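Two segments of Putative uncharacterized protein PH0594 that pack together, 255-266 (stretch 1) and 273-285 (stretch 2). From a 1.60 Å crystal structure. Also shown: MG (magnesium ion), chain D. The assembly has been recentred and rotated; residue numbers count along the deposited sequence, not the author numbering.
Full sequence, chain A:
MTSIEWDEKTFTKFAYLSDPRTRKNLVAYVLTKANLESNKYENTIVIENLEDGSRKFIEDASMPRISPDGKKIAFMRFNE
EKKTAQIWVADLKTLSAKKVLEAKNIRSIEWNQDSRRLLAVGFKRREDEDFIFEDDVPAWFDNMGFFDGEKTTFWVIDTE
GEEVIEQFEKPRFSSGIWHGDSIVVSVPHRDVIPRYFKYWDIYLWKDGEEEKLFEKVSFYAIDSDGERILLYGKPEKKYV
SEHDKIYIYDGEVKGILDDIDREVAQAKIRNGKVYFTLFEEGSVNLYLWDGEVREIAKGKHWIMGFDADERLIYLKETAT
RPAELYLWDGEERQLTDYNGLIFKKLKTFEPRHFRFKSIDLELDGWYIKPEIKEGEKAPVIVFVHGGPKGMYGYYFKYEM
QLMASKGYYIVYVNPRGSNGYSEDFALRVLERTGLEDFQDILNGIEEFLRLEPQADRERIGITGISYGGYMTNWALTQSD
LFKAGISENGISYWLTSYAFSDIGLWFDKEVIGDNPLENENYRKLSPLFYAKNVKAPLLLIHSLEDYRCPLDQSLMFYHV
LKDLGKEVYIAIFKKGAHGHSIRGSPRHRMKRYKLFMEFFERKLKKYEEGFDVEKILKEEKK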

# COMPACT_ATOMS: atom_id res chain seq x y z
N GLY A 255 24.50 2.15 -56.78
CA GLY A 255 23.80 3.41 -56.47
C GLY A 255 22.55 3.33 -57.32
O GLY A 255 22.57 2.85 -58.42
N ILE A 256 21.42 3.70 -56.79
CA ILE A 256 20.29 3.79 -57.64
C ILE A 256 19.79 5.25 -57.83
O ILE A 256 18.98 5.46 -58.74
CB ILE A 256 19.21 2.80 -57.24
CG1 ILE A 256 18.77 3.14 -55.83
CG2 ILE A 256 19.67 1.32 -57.47
CD1 ILE A 256 17.90 2.10 -55.20
N LEU A 257 20.34 6.21 -57.09
CA LEU A 257 20.05 7.66 -57.25
C LEU A 257 21.33 8.47 -57.53
O LEU A 257 21.55 9.59 -57.02
CB LEU A 257 19.45 8.24 -55.99
CG LEU A 257 18.32 7.47 -55.43
CD1 LEU A 257 17.89 8.20 -54.17
CD2 LEU A 257 17.20 7.26 -56.49
N ASP A 258 22.26 7.87 -58.28
CA ASP A 258 23.58 8.51 -58.53
C ASP A 258 23.41 9.93 -59.21
O ASP A 258 24.24 10.83 -59.06
CB ASP A 258 24.49 7.61 -59.45
CG ASP A 258 25.24 6.44 -58.71
OD1 ASP A 258 25.46 6.49 -57.46
OD2 ASP A 258 25.68 5.49 -59.44
N ASP A 259 22.34 10.08 -59.95
CA ASP A 259 22.09 11.27 -60.73
C ASP A 259 21.12 12.30 -60.10
O ASP A 259 20.74 13.26 -60.74
CB ASP A 259 21.46 10.82 -62.04
N ILE A 260 20.66 12.03 -58.88
CA ILE A 260 19.63 12.86 -58.25
C ILE A 260 20.32 13.51 -57.05
O ILE A 260 20.81 12.79 -56.15
CB ILE A 260 18.43 12.04 -57.78
CG1 ILE A 260 17.64 11.55 -59.03
CG2 ILE A 260 17.56 12.89 -56.88
CD1 ILE A 260 16.54 10.54 -58.69
N ASP A 261 20.46 14.82 -57.09
CA ASP A 261 21.21 15.56 -56.05
C ASP A 261 20.25 16.04 -54.92
O ASP A 261 20.09 17.26 -54.67
CB ASP A 261 21.96 16.77 -56.64
CG ASP A 261 22.89 17.47 -55.67
OD1 ASP A 261 23.20 16.94 -54.62
OD2 ASP A 261 23.32 18.57 -56.08
N ARG A 262 19.62 15.07 -54.29
CA ARG A 262 18.70 15.29 -53.16
C ARG A 262 18.95 14.15 -52.15
O ARG A 262 19.46 13.04 -52.44
CB ARG A 262 17.28 15.29 -53.65
CG ARG A 262 16.96 16.47 -54.53
CD ARG A 262 16.94 17.80 -53.80
NE ARG A 262 16.45 18.85 -54.66
CZ ARG A 262 17.22 19.62 -55.45
NH1 ARG A 262 18.51 19.33 -55.61
NH2 ARG A 262 16.65 20.58 -56.17
N GLU A 263 18.64 14.44 -50.89
CA GLU A 263 18.88 13.46 -49.82
C GLU A 263 17.65 12.52 -49.64
O GLU A 263 16.49 12.99 -49.60
CB GLU A 263 19.15 14.18 -48.55
CG GLU A 263 19.40 13.19 -47.39
CD GLU A 263 20.09 13.84 -46.20
OE1 GLU A 263 19.53 14.70 -45.53
OE2 GLU A 263 21.21 13.36 -45.95
N VAL A 264 17.90 11.24 -49.43
CA VAL A 264 16.89 10.23 -49.06
C VAL A 264 16.55 10.38 -47.58
O VAL A 264 17.39 10.44 -46.68
CB VAL A 264 17.33 8.77 -49.42
CG1 VAL A 264 16.28 7.73 -48.91
CG2 VAL A 264 17.61 8.59 -50.92
N ALA A 265 15.22 10.44 -47.34
CA ALA A 265 14.71 10.51 -45.99
C ALA A 265 14.52 9.08 -45.43
O ALA A 265 14.97 8.86 -44.29
CB ALA A 265 13.38 11.32 -45.89
N GLN A 266 13.90 8.17 -46.19
CA GLN A 266 13.60 6.85 -45.72
C GLN A 266 13.60 5.99 -46.92
O GLN A 266 13.29 6.44 -48.00
CB GLN A 266 12.22 6.87 -45.03
CG GLN A 266 11.62 5.60 -44.54
CD GLN A 266 10.30 5.81 -43.73
OE1 GLN A 266 9.84 6.98 -43.54
NE2 GLN A 266 9.68 4.68 -43.27
N LYS A 273 12.23 -4.13 -55.59
CA LYS A 273 11.83 -2.68 -55.80
C LYS A 273 12.14 -1.92 -54.54
O LYS A 273 12.00 -2.44 -53.46
CB LYS A 273 10.34 -2.52 -56.08
CG LYS A 273 9.80 -3.47 -57.14
CD LYS A 273 8.34 -3.10 -57.46
CE LYS A 273 7.80 -4.02 -58.58
NZ LYS A 273 6.98 -3.32 -59.61
N VAL A 274 12.54 -0.67 -54.74
CA VAL A 274 12.85 0.19 -53.61
C VAL A 274 11.86 1.35 -53.59
O VAL A 274 11.66 2.12 -54.57
CB VAL A 274 14.26 0.74 -53.72
CG1 VAL A 274 14.62 1.73 -52.55
CG2 VAL A 274 15.28 -0.43 -53.77
N TYR A 275 11.32 1.53 -52.42
CA TYR A 275 10.43 2.69 -52.19
C TYR A 275 11.19 3.65 -51.30
O TYR A 275 11.81 3.23 -50.34
CB TYR A 275 9.15 2.23 -51.43
CG TYR A 275 8.28 1.35 -52.34
CD1 TYR A 275 8.49 0.02 -52.40
CD2 TYR A 275 7.35 1.91 -53.09
CE1 TYR A 275 7.70 -0.77 -53.23
CE2 TYR A 275 6.50 1.13 -53.91
CZ TYR A 275 6.69 -0.22 -53.91
OH TYR A 275 5.92 -1.07 -54.78
N PHE A 276 11.11 4.94 -51.61
CA PHE A 276 11.91 5.88 -50.87
C PHE A 276 11.32 7.29 -50.95
O PHE A 276 10.63 7.62 -51.89
CB PHE A 276 13.35 5.85 -51.43
CG PHE A 276 13.51 6.39 -52.81
CD1 PHE A 276 13.39 5.52 -53.89
CD2 PHE A 276 13.85 7.71 -53.03
CE1 PHE A 276 13.56 6.01 -55.15
CE2 PHE A 276 14.04 8.17 -54.32
CZ PHE A 276 13.88 7.31 -55.39
N THR A 277 11.66 8.10 -49.98
CA THR A 277 11.29 9.47 -49.97
C THR A 277 12.50 10.37 -50.06
O THR A 277 13.60 9.98 -49.63
CB THR A 277 10.56 9.83 -48.66
OG1 THR A 277 11.23 9.27 -47.51
CG2 THR A 277 9.10 9.18 -48.73
N LEU A 278 12.32 11.55 -50.62
CA LEU A 278 13.37 12.58 -50.74
C LEU A 278 12.95 13.86 -50.20
O LEU A 278 11.75 14.25 -50.30
CB LEU A 278 13.66 12.88 -52.24
CG LEU A 278 14.13 11.79 -53.20
CD1 LEU A 278 14.24 12.23 -54.69
CD2 LEU A 278 15.51 11.31 -52.67
N PHE A 279 13.92 14.58 -49.67
CA PHE A 279 13.73 15.96 -49.19
C PHE A 279 13.87 16.87 -50.40
O PHE A 279 14.92 16.94 -51.08
CB PHE A 279 14.76 16.36 -48.16
CG PHE A 279 14.69 15.67 -46.87
CD1 PHE A 279 15.54 14.60 -46.64
CD2 PHE A 279 13.92 16.15 -45.81
CE1 PHE A 279 15.63 13.96 -45.44
CE2 PHE A 279 13.97 15.46 -44.59
CZ PHE A 279 14.81 14.33 -44.42
N GLU A 280 12.80 17.58 -50.74
CA GLU A 280 12.76 18.38 -51.96
C GLU A 280 12.02 19.74 -51.73
O GLU A 280 10.78 19.76 -51.72
CB GLU A 280 12.05 17.68 -53.10
CG GLU A 280 12.71 16.41 -53.61
CD GLU A 280 12.02 15.82 -54.80
OE1 GLU A 280 11.08 15.11 -54.65
OE2 GLU A 280 12.43 16.14 -55.90
N GLU A 281 12.77 20.81 -51.61
CA GLU A 281 12.30 22.20 -51.57
C GLU A 281 11.04 22.38 -50.74
O GLU A 281 10.03 22.96 -51.17
CB GLU A 281 12.06 22.68 -53.02
CG GLU A 281 13.22 22.38 -53.96
CD GLU A 281 13.07 21.01 -54.68
OE1 GLU A 281 11.96 20.68 -55.03
OE2 GLU A 281 14.05 20.21 -54.82
N GLY A 282 11.13 21.86 -49.54
CA GLY A 282 10.02 21.95 -48.56
C GLY A 282 9.07 20.79 -48.44
O GLY A 282 8.33 20.74 -47.48
N SER A 283 9.10 19.86 -49.36
CA SER A 283 8.27 18.67 -49.38
C SER A 283 9.16 17.47 -49.02
O SER A 283 10.43 17.48 -49.22
CB SER A 283 7.70 18.50 -50.79
OG SER A 283 6.82 19.58 -51.08
N VAL A 284 8.52 16.39 -48.57
CA VAL A 284 9.16 15.08 -48.49
C VAL A 284 8.27 14.19 -49.39
O VAL A 284 7.12 13.92 -49.03
CB VAL A 284 9.37 14.54 -47.10
CG1 VAL A 284 9.84 13.11 -47.10
CG2 VAL A 284 10.28 15.47 -46.31
N ASN A 285 8.81 13.76 -50.51
CA ASN A 285 8.05 13.15 -51.60
C ASN A 285 8.41 11.68 -51.76
O ASN A 285 9.58 11.33 -51.56
CB ASN A 285 8.30 13.87 -52.93
CG ASN A 285 7.76 15.29 -52.96
OD1 ASN A 285 6.64 15.55 -52.46
ND2 ASN A 285 8.59 16.22 -53.49
MG MG D . 21.83 12.88 -43.98
O HOH W 1 17.67 17.02 -50.41
O HOH W 2 20.81 14.54 -43.29
O HOH W 3 9.75 9.47 -45.23
O HOH W 4 23.54 14.01 -44.27
O HOH W 5 22.61 12.46 -42.01
O HOH W 6 20.04 11.69 -43.65

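What joins the backbones? The strand through V264, A265 and Q266 runs antiparallel, though strongly skewed, beside strand 273-280. F279 N donates to E263 O (3.0 Å), A265 N to T277 O (2.8 Å) and T277 N to Q266 O (3.1 Å). Water 1 extends the seam, accepting from E263 N and donating to F279 O, 2.8 Å from each.

How does the apolar side close? L278, with chi1 m and chi2 t, extends its branches among L257, I260 and V264; its CD1 lies 4.0 Å from I260 CG2 and its CD2 3.9 Å from V264 CG2. F276 takes the p rotamer, and its CZ meets L257 CD2 at 3.5 Å. Branched and aromatic side chains suit this largely buried space.

Why does R262 bend? Chi1 and chi2 are both m, and the chain passes F279 O, with CD 3.5 Å from it, to reach E281. There NE (2.8 Å) and NH2 (3.0 Å) both donate to E281 OE2 in a salt bridge, while NH1 holds D261 O at 2.8 Å.

What fits beside F279? Its m rotamer brings CE1 to 3.5 Å from A265 CB, a small methyl that also lies 4.1 Å from V284 CG1. Nearby, E263 extends with chi1 and chi2 t, and its OE2 binds magnesium at 2.1 Å.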